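Local coordinates for protein acetylserotonin O-methyltransferase (Homo sapiens, PDB 4A6D) that catalyses the last step of melatonin synthesis, transferring a methyl group from S-adenosyl-L-methionine to N-acetylserotonin, and works as a homodimer, at residues G42-D45 / V46-A50; L64-C67 / V68-L72; T87-S91 / D92-T96. One frame throughout, in Å; residues are numbered along the deposited sequence.

How the contacts relate
All three contacts are local turns within the dimerisation domain, and they run in series along the chain. Contact 1 lies at the surface, at the start of helix 46-53, and is built on a capping aspartate; no residue of the second subunit touches it. Contacts 2 and 3 are mostly buried and both reach the second subunit. Contact 2 ends helix 57-69 through backbone bonds, whereas contact 3 spans helix 88-94 with side-chain hydroxyls at both ends. Val49 of contact 1 packs on Leu64 of contact 2, and the Leu72 carbonyl of contact 2 meets the hydroxyls of Thr87 and Ser90. Contacts 1 and 3 do not touch, their centres being about 17 Å apart.

Contact 1: G42-D45 / V46-A50; sequences GPLD and VAAVA
Leu44 lays its CB against the CG2 methyl of Val49, 3.9 Å away, while its CD2 methyl reaches the CB of Ala48. The leucine therefore sits alongside the first turn of the helix, flanking two successive residues with different parts of its chain. Beyond it, Leu36 and Leu37 of helix 33-39 close on the same side chain, so Leu44 lies between that helix and the start of helix 46-53.

Asp45 does the polar work. Its carboxylate is folded back over the start of the helix because CG stands between the backbone N and the carbonyl carbon (chi1 57°), and this brings OD1 to 2.9 Å from Ala48 N. The amide meets that oxygen nearly in line with its C-O bond, although the hydrogen bond is bent (N-H...O angle 141°). OD1 also lies 3.4 Å from the CB of Ala48, so the oxygen that takes the amide rests against the methyl of the same residue. The carbonyl of Asp45 opens the helical bonding: Val49 N donates to Asp45 O over 3.1 Å, and Ala48 N adds a weak second bond to that oxygen. Ala48 N is thus shared between the side chain and main chain of one residue. With its negative charge beside the N-terminal turn, the carboxylate would probably interact favourably with the helix dipole.

Around this turn, Val49 packs onto Thr60 and Leu64 of helix 57-69, and Leu44 is joined by backbone hydrogen bonding to Tyr84 in strand 81-86. This is an aspartate N-cap with a hydrophobic staple, Leu44 to Val49, starting helix 46-53 in the helix-turn-helix-like dimerisation domain.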
loop_
_atom_site.group_PDB
_atom_site.type_symbol
_atom_site.label_atom_id
_atom_site.label_comp_id
_atom_site.label_asym_id
_atom_site.label_seq_id
_atom_site.Cartn_x
_atom_site.Cartn_y
_atom_site.Cartn_z
ATOM N N GLY A 42 10.421 3.318 -30.476
ATOM C CA GLY A 42 9.114 3.955 -30.361
ATOM C C GLY A 42 8.249 3.280 -29.313
ATOM O O GLY A 42 8.782 2.651 -28.389
ATOM N N PRO A 43 6.902 3.392 -29.414
ATOM C CA PRO A 43 6.036 2.715 -28.432
ATOM C C PRO A 43 5.984 1.200 -28.652
ATOM O O PRO A 43 6.161 0.745 -29.783
ATOM C CB PRO A 43 4.678 3.378 -28.646
ATOM C CG PRO A 43 4.678 3.775 -30.070
ATOM C CD PRO A 43 6.104 4.106 -30.431
ATOM N N LEU A 44 5.737 0.427 -27.575
ATOM C CA LEU A 44 5.699 -1.044 -27.615
ATOM C C LEU A 44 4.350 -1.662 -27.231
ATOM O O LEU A 44 3.693 -1.162 -26.312
ATOM C CB LEU A 44 6.759 -1.634 -26.657
ATOM C CG LEU A 44 8.227 -1.295 -26.832
ATOM C CD1 LEU A 44 9.021 -1.856 -25.678
ATOM C CD2 LEU A 44 8.767 -1.839 -28.143
ATOM N N ASP A 45 3.997 -2.808 -27.859
ATOM C CA ASP A 45 2.779 -3.559 -27.511
ATOM C C ASP A 45 3.061 -4.511 -26.327
ATOM O O ASP A 45 4.224 -4.636 -25.923
ATOM C CB ASP A 45 2.183 -4.311 -28.727
ATOM C CG ASP A 45 3.088 -5.305 -29.444
ATOM O OD1 ASP A 45 3.900 -5.979 -28.766
ATOM O OD2 ASP A 45 2.933 -5.465 -30.671
ATOM N N VAL A 46 2.009 -5.169 -25.778
ATOM C CA VAL A 46 2.065 -6.119 -24.643
ATOM C C VAL A 46 3.120 -7.220 -24.866
ATOM O O VAL A 46 3.986 -7.414 -24.015
ATOM C CB VAL A 46 0.657 -6.711 -24.275
ATOM C CG1 VAL A 46 0.751 -7.768 -23.169
ATOM C CG2 VAL A 46 -0.322 -5.612 -23.873
ATOM N N ALA A 47 3.053 -7.909 -26.020
ATOM C CA ALA A 47 3.965 -8.991 -26.396
ATOM C C ALA A 47 5.424 -8.551 -26.467
ATOM O O ALA A 47 6.294 -9.358 -26.158
ATOM C CB ALA A 47 3.534 -9.612 -27.708
ATOM N N ALA A 48 5.693 -7.285 -26.852
ATOM C CA ALA A 48 7.057 -6.741 -26.927
ATOM C C ALA A 48 7.582 -6.372 -25.533
ATOM O O ALA A 48 8.792 -6.488 -25.283
ATOM C CB ALA A 48 7.103 -5.532 -27.853
ATOM N N VAL A 49 6.675 -5.921 -24.627
ATOM C CA VAL A 49 7.023 -5.575 -23.242
ATOM C C VAL A 49 7.268 -6.887 -22.488
ATOM O O VAL A 49 8.361 -7.073 -21.968
ATOM C CB VAL A 49 5.975 -4.665 -22.538
ATOM C CG1 VAL A 49 6.341 -4.426 -21.078
ATOM C CG2 VAL A 49 5.825 -3.333 -23.260
ATOM N N ALA A 50 6.273 -7.821 -22.510
ATOM C CA ALA A 50 6.329 -9.145 -21.871
ATOM C C ALA A 50 7.615 -9.907 -22.203
ATOM O O ALA A 50 8.197 -10.522 -21.309
ATOM C CB ALA A 50 5.117 -9.975 -22.256
#

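Contact 2: L64-C67 / V68-L72; sequences LDIC and VSLKL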
loop_
_atom_site.group_PDB
_atom_site.type_symbol
_atom_site.label_atom_id
_atom_site.label_comp_id
_atom_site.label_asym_id
_atom_site.label_seq_id
_atom_site.Cartn_x
_atom_site.Cartn_y
_atom_site.Cartn_z
ATOM N N LEU A 64 0.648 -3.026 -17.329
ATOM C CA LEU A 64 0.690 -1.876 -18.243
ATOM C C LEU A 64 -0.631 -1.098 -18.193
ATOM O O LEU A 64 -0.610 0.131 -18.097
ATOM C CB LEU A 64 0.966 -2.316 -19.700
ATOM C CG LEU A 64 2.350 -2.904 -20.032
ATOM C CD1 LEU A 64 2.321 -3.582 -21.391
ATOM C CD2 LEU A 64 3.455 -1.833 -19.993
ATOM N N ASP A 65 -1.776 -1.820 -18.236
ATOM C CA ASP A 65 -3.101 -1.202 -18.191
ATOM C C ASP A 65 -3.342 -0.451 -16.898
ATOM O O ASP A 65 -3.858 0.669 -16.945
ATOM C CB ASP A 65 -4.215 -2.202 -18.507
ATOM C CG ASP A 65 -4.275 -2.640 -19.964
ATOM O OD1 ASP A 65 -3.702 -1.925 -20.827
ATOM O OD2 ASP A 65 -4.926 -3.684 -20.248
ATOM N N ILE A 66 -2.905 -1.008 -15.756
ATOM C CA ILE A 66 -3.021 -0.299 -14.478
ATOM C C ILE A 66 -2.142 0.979 -14.530
ATOM O O ILE A 66 -2.621 2.041 -14.144
ATOM C CB ILE A 66 -2.730 -1.212 -13.264
ATOM C CG1 ILE A 66 -3.815 -2.297 -13.161
ATOM C CG2 ILE A 66 -2.632 -0.410 -11.956
ATOM C CD1 ILE A 66 -3.439 -3.557 -12.529
ATOM N N CYS A 67 -0.913 0.884 -15.092
ATOM C CA CYS A 67 0.030 2.009 -15.230
ATOM C C CYS A 67 -0.576 3.155 -16.049
ATOM O O CYS A 67 -0.378 4.320 -15.696
ATOM C CB CYS A 67 1.366 1.544 -15.808
ATOM S SG CYS A 67 2.427 0.670 -14.621
ATOM N N VAL A 68 -1.349 2.816 -17.111
ATOM C CA VAL A 68 -2.047 3.779 -17.965
ATOM C C VAL A 68 -3.126 4.515 -17.139
ATOM O O VAL A 68 -3.125 5.746 -17.127
ATOM C CB VAL A 68 -2.623 3.142 -19.250
ATOM C CG1 VAL A 68 -3.372 4.176 -20.080
ATOM C CG2 VAL A 68 -1.525 2.487 -20.080
ATOM N N SER A 69 -3.989 3.766 -16.405
ATOM C CA SER A 69 -5.023 4.315 -15.512
ATOM C C SER A 69 -4.421 5.211 -14.412
ATOM O O SER A 69 -5.036 6.215 -14.034
ATOM C CB SER A 69 -5.828 3.188 -14.874
ATOM O OG SER A 69 -6.570 2.484 -15.855
ATOM N N LEU A 70 -3.227 4.841 -13.901
ATOM C CA LEU A 70 -2.504 5.594 -12.866
ATOM C C LEU A 70 -1.777 6.817 -13.439
ATOM O O LEU A 70 -1.238 7.600 -12.672
ATOM C CB LEU A 70 -1.475 4.692 -12.123
ATOM C CG LEU A 70 -2.018 3.606 -11.176
ATOM C CD1 LEU A 70 -0.880 2.812 -10.558
ATOM C CD2 LEU A 70 -2.917 4.196 -10.077
ATOM N N LYS A 71 -1.745 6.981 -14.769
ATOM C CA LYS A 71 -1.046 8.101 -15.450
ATOM C C LYS A 71 0.474 7.976 -15.397
ATOM O O LYS A 71 1.194 8.978 -15.531
ATOM C CB LYS A 71 -1.546 9.515 -15.046
ATOM C CG LYS A 71 -3.001 9.813 -15.442
ATOM C CD LYS A 71 -3.972 9.778 -14.236
ATOM C CE LYS A 71 -3.815 10.942 -13.259
ATOM N NZ LYS A 71 -4.461 10.673 -11.938
ATOM N N LEU A 72 0.969 6.735 -15.220
ATOM C CA LEU A 72 2.407 6.498 -15.241
ATOM C C LEU A 72 2.770 6.223 -16.707
ATOM O O LEU A 72 3.880 6.536 -17.127
ATOM C CB LEU A 72 2.828 5.333 -14.317
ATOM C CG LEU A 72 2.483 5.461 -12.828
ATOM C CD1 LEU A 72 2.645 4.132 -12.107
ATOM C CD2 LEU A 72 3.272 6.582 -12.162
#
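Cys67 O accepts from Leu72 N at 2.8 Å, the shortest hydrogen bond here and the one that closes the end of helix 57-69. Lys71 has left the helix with positive phi (72°), and its own N donates to Val68 O; together the two bonds make a Schellman motif. Before it, Leu70 N donates to Ile66 O over 2.9 Å.

The side chains follow the same turn. Ile66 and Leu70 lie side by side and point the same way, with Ile66 CG2 3.9 Å from Leu70 CD1. Leu70 CG stands beside its own backbone N (chi1 -71°), which leans the chain back over Ile66 O, 3.4 Å from CG. Both leucine and isoleucine face helix 7-31, and Leu70 also packs on Leu294 of the second subunit. An alanine in place of Leu70 would probably open a gap beside Ile66 CG2 and at that subunit interface.

The polar side chains look elsewhere: Asp65 OD1 takes Tyr84 OH and a salt bridge from Arg291 of the second subunit, while Ser69 OG bonds Gln297 there. Main-chain bonds finish the helix, while Asp65, Ser69 and the Leu70 carbonyl, which bonds Tyr15 of the second subunit, give the turn its polar hold on the dimer.

Contact 3: T87-S91 / D92-T96; sequences TELSS and DYLTT. With SO4 (sulfate ion), chain G.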
loop_
_atom_site.group_PDB
_atom_site.type_symbol
_atom_site.label_atom_id
_atom_site.label_comp_id
_atom_site.label_asym_id
_atom_site.label_seq_id
_atom_site.Cartn_x
_atom_site.Cartn_y
_atom_site.Cartn_z
ATOM N N THR A 87 5.392 8.611 -19.956
ATOM C CA THR A 87 4.841 9.938 -19.668
ATOM C C THR A 87 6.024 10.858 -19.306
ATOM O O THR A 87 7.181 10.420 -19.349
ATOM C CB THR A 87 3.892 9.857 -18.464
ATOM O OG1 THR A 87 4.551 9.165 -17.396
ATOM C CG2 THR A 87 2.558 9.229 -18.802
ATOM N N GLU A 88 5.739 12.114 -18.910
ATOM C CA GLU A 88 6.788 13.038 -18.469
ATOM C C GLU A 88 7.279 12.528 -17.122
ATOM O O GLU A 88 8.483 12.461 -16.899
ATOM C CB GLU A 88 6.255 14.475 -18.352
ATOM C CG GLU A 88 6.185 15.206 -19.684
ATOM C CD GLU A 88 7.394 16.030 -20.089
ATOM O OE1 GLU A 88 8.469 15.895 -19.457
ATOM O OE2 GLU A 88 7.264 16.808 -21.062
ATOM N N LEU A 89 6.327 12.060 -16.280
ATOM C CA LEU A 89 6.531 11.481 -14.951
ATOM C C LEU A 89 7.529 10.312 -14.979
ATOM O O LEU A 89 8.505 10.334 -14.242
ATOM C CB LEU A 89 5.155 10.990 -14.409
ATOM C CG LEU A 89 5.005 10.814 -12.890
ATOM C CD1 LEU A 89 3.547 10.837 -12.486
ATOM C CD2 LEU A 89 5.668 9.545 -12.397
ATOM N N SER A 90 7.240 9.274 -15.777
ATOM C CA SER A 90 8.049 8.062 -15.867
ATOM C C SER A 90 9.399 8.282 -16.509
ATOM O O SER A 90 10.371 7.663 -16.092
ATOM C CB SER A 90 7.281 6.914 -16.527
ATOM O OG SER A 90 6.726 7.249 -17.789
ATOM N N SER A 91 9.466 9.169 -17.509
ATOM C CA SER A 91 10.723 9.495 -18.179
ATOM C C SER A 91 11.673 10.180 -17.172
ATOM O O SER A 91 12.824 9.762 -17.018
ATOM C CB SER A 91 10.454 10.391 -19.386
ATOM O OG SER A 91 11.654 10.927 -19.919
ATOM N N ASP A 92 11.149 11.173 -16.439
ATOM C CA ASP A 92 11.898 11.946 -15.458
ATOM C C ASP A 92 12.190 11.210 -14.156
ATOM O O ASP A 92 13.260 11.430 -13.583
ATOM C CB ASP A 92 11.181 13.281 -15.148
ATOM C CG ASP A 92 10.887 14.202 -16.328
ATOM O OD1 ASP A 92 11.554 14.059 -17.381
ATOM O OD2 ASP A 92 9.978 15.051 -16.205
ATOM N N TYR A 93 11.251 10.391 -13.642
ATOM C CA TYR A 93 11.475 9.777 -12.327
ATOM C C TYR A 93 11.607 8.286 -12.283
ATOM O O TYR A 93 11.900 7.752 -11.215
ATOM C CB TYR A 93 10.386 10.215 -11.331
ATOM C CG TYR A 93 10.209 11.712 -11.204
ATOM C CD1 TYR A 93 11.189 12.504 -10.607
ATOM C CD2 TYR A 93 9.053 12.339 -11.665
ATOM C CE1 TYR A 93 11.049 13.892 -10.523
ATOM C CE2 TYR A 93 8.894 13.723 -11.569
ATOM C CZ TYR A 93 9.895 14.495 -10.993
ATOM O OH TYR A 93 9.737 15.856 -10.894
ATOM N N LEU A 94 11.338 7.602 -13.400
ATOM C CA LEU A 94 11.302 6.144 -13.437
ATOM C C LEU A 94 12.245 5.471 -14.442
ATOM O O LEU A 94 12.228 4.244 -14.541
ATOM C CB LEU A 94 9.828 5.655 -13.608
ATOM C CG LEU A 94 8.806 6.187 -12.582
ATOM C CD1 LEU A 94 7.386 5.790 -12.951
ATOM C CD2 LEU A 94 9.102 5.671 -11.202
ATOM N N THR A 95 13.065 6.249 -15.175
ATOM C CA THR A 95 14.078 5.699 -16.094
ATOM C C THR A 95 15.451 5.840 -15.430
ATOM O O THR A 95 15.727 6.866 -14.798
ATOM C CB THR A 95 14.019 6.304 -17.519
ATOM O OG1 THR A 95 14.485 7.654 -17.514
ATOM C CG2 THR A 95 12.623 6.185 -18.176
ATOM N N THR A 96 16.290 4.796 -15.540
ATOM C CA THR A 96 17.631 4.724 -14.951
ATOM C C THR A 96 18.561 5.870 -15.417
ATOM O O THR A 96 19.313 6.412 -14.600
ATOM C CB THR A 96 18.188 3.296 -15.104
ATOM O OG1 THR A 96 17.228 2.376 -14.581
ATOM C CG2 THR A 96 19.503 3.086 -14.384
HETATM S S SO4 G . 2.547 13.325 -20.675
HETATM O O1 SO4 G . 3.013 14.685 -21.006
HETATM O O2 SO4 G . 3.303 12.359 -21.459
HETATM O O3 SO4 G . 2.776 13.067 -19.245
HETATM O O4 SO4 G . 1.115 13.202 -20.987
#
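Thr95 OG1 donates to Ser91 O over 2.7 Å, in the carbonyl plane and on a lone pair, so a side-chain hydroxyl takes up a main-chain carbonyl of helix 88-94. Main-chain bonds carry the helix itself: Asp92 N reaches Glu88 O and Tyr93 N reaches Leu89 O in the ordinary helical pattern, but Leu94 N meets Ser90 O from above the carbonyl plane.

At the start of the helix Thr87 and Ser90 form a capping box. Ser90 N donates to Thr87 OG1 at 3.1 Å, and Thr87 N donates to Ser90 OG at 2.9 Å. It forms because each hydroxyl is tucked between its own backbone N and carbonyl carbon (chi1 50° for the threonine, 53° for the serine), turned back toward the other residue's amide. Leu72 O lies within hydrogen-bonding range of both hydroxyls, and Ser90 OG has Asn86 OD1 as a further partner.

Apolar contacts gather on the buried side. Leu94 CD1 rests 3.7 Å from Ser90 CB and 4.2 Å from Leu89 CD2. Leu12 of the second subunit packs against Leu89, Tyr93 and Leu94, and Tyr93 OH bonds Asp6 of that subunit. Over one face of the Tyr93 ring, Asp92 CB sits 4.1 Å above the centre.

Charged groups lie nearer the solvent. Glu88 OE1 stands 3.7 Å from Asp92 OD2, a like-charge pair whose carboxylate planes are 60° apart. Glu88 N donates to sulfate O3 at 3.1 Å, nearly straight; the anion probably came from the crystallisation liquor.

Hydroxyls thus satisfy backbone groups at both ends of this short helix, and the amide of its first turn offers a site for an anion, while the two neighbouring carboxylates probably raise each other's proton affinity.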